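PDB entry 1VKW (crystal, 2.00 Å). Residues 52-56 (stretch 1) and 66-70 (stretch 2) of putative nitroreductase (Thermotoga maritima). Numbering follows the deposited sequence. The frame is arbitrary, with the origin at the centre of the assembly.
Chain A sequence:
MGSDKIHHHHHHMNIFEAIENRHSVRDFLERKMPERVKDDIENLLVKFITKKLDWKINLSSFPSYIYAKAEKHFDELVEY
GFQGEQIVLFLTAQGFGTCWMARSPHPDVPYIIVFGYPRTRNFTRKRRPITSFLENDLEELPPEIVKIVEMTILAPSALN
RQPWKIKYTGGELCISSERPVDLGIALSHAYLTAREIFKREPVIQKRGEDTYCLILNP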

# COMPACT_ATOMS: atom_id res chain seq x y z
N LYS A 52 -13.68 -1.32 8.28
CA LYS A 52 -12.33 -1.11 8.79
C LYS A 52 -11.93 -2.36 9.54
O LYS A 52 -12.67 -2.83 10.39
CB LYS A 52 -12.30 0.10 9.73
CG LYS A 52 -10.91 0.47 10.26
CD LYS A 52 -10.94 1.65 11.24
CE LYS A 52 -11.49 1.25 12.61
NZ LYS A 52 -11.38 2.35 13.63
N LEU A 53 -10.76 -2.90 9.23
CA LEU A 53 -10.27 -4.08 9.93
C LEU A 53 -9.74 -3.73 11.31
O LEU A 53 -9.60 -2.56 11.65
CB LEU A 53 -9.19 -4.78 9.11
CG LEU A 53 -9.68 -5.31 7.75
CD1 LEU A 53 -8.56 -6.08 7.09
CD2 LEU A 53 -10.93 -6.18 7.88
N ASP A 54 -9.48 -4.77 12.11
CA ASP A 54 -9.00 -4.61 13.47
C ASP A 54 -7.48 -4.80 13.49
O ASP A 54 -6.97 -5.89 13.75
CB ASP A 54 -9.69 -5.63 14.39
CG ASP A 54 -9.42 -5.39 15.85
OD1 ASP A 54 -8.70 -4.42 16.18
OD2 ASP A 54 -9.88 -6.12 16.75
N TRP A 55 -6.76 -3.72 13.21
CA TRP A 55 -5.31 -3.80 13.08
C TRP A 55 -4.61 -3.90 14.43
O TRP A 55 -4.98 -3.23 15.41
CB TRP A 55 -4.76 -2.63 12.25
CG TRP A 55 -5.19 -2.75 10.83
CD1 TRP A 55 -6.23 -2.10 10.23
CD2 TRP A 55 -4.62 -3.61 9.83
NE1 TRP A 55 -6.32 -2.48 8.91
CE2 TRP A 55 -5.35 -3.41 8.64
CE3 TRP A 55 -3.56 -4.52 9.83
CZ2 TRP A 55 -5.05 -4.09 7.46
CZ3 TRP A 55 -3.25 -5.19 8.64
CH2 TRP A 55 -4.00 -4.98 7.48
N LYS A 56 -3.62 -4.79 14.47
CA LYS A 56 -2.86 -5.10 15.66
C LYS A 56 -1.39 -4.87 15.36
O LYS A 56 -0.93 -5.11 14.23
CB LYS A 56 -3.08 -6.55 16.06
CG LYS A 56 -4.53 -6.92 16.36
CD LYS A 56 -5.11 -6.08 17.49
CE LYS A 56 -6.22 -6.81 18.22
NZ LYS A 56 -7.27 -7.33 17.30
N ILE A 66 2.77 -5.79 11.96
CA ILE A 66 1.37 -5.40 12.02
C ILE A 66 0.56 -6.47 11.30
O ILE A 66 1.05 -7.08 10.35
CB ILE A 66 1.18 -4.02 11.36
CG1 ILE A 66 1.73 -2.92 12.25
CG2 ILE A 66 -0.30 -3.73 11.06
CD1 ILE A 66 1.85 -1.57 11.57
N TYR A 67 -0.67 -6.68 11.75
CA TYR A 67 -1.55 -7.65 11.13
C TYR A 67 -2.99 -7.46 11.60
O TYR A 67 -3.26 -6.78 12.59
CB TYR A 67 -1.11 -9.06 11.46
CG TYR A 67 -1.26 -9.37 12.93
CD1 TYR A 67 -0.31 -8.93 13.85
CD2 TYR A 67 -2.36 -10.06 13.41
CE1 TYR A 67 -0.44 -9.19 15.20
CE2 TYR A 67 -2.50 -10.33 14.76
CZ TYR A 67 -1.54 -9.89 15.65
OH TYR A 67 -1.67 -10.15 17.00
N ALA A 68 -3.91 -8.11 10.89
CA ALA A 68 -5.31 -8.15 11.30
C ALA A 68 -5.91 -9.48 10.87
O ALA A 68 -5.37 -10.17 10.00
CB ALA A 68 -6.08 -6.99 10.68
N LYS A 69 -7.02 -9.85 11.49
CA LYS A 69 -7.74 -11.05 11.10
C LYS A 69 -8.58 -10.72 9.87
O LYS A 69 -9.23 -9.66 9.82
CB LYS A 69 -8.62 -11.55 12.24
N ALA A 70 -8.54 -11.60 8.88
CA ALA A 70 -9.40 -11.47 7.70
C ALA A 70 -10.02 -12.81 7.35
O ALA A 70 -9.43 -13.86 7.62
CB ALA A 70 -8.61 -10.90 6.51
O HOH W 1 -9.57 -7.56 11.54

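What holds the two backbones together? Lys 56, which gives up more surface than any other residue here, forms an antiparallel hydrogen-bonded pair with Tyr 67. Lys 56 N donates to Tyr 67 O at 2.8 Å, and Tyr 67 N donates to Lys 56 O at 2.9 Å, so each residue satisfies both polar backbone groups of the other. Lys 56 O also receives a CA-H...O contact from Ile 66 CA, 3.2 Å away.

Where do the side chains of this pair go? Both leave the same face of the sheet, and Lys 56 CB sits over the Tyr 67 ring, 3.9 Å from its centroid, in a CH-pi contact. The lysine's end leads away, and Lys 56 NZ forms a salt bridge with Asp 54 OD2 at 2.9 Å, within its own stretch.

Why does so small a residue as Ala 68 matter? Its methyl points toward the other stretch and lies over one face of Trp 55, with Ala 68 CB 3.8 Å from the centroid of the six-membered ring. Leu 53 CB adds an apolar contact to Ala 68 CB at 4.1 Å, while Trp 55 CE3 also meets Ile 66 CG2 at 3.6 Å.

What links the stretches beyond the direct pair? One water accepts from Asp 54 N at 2.8 Å and donates to Lys 69 O at 2.7 Å, bridging the backbones.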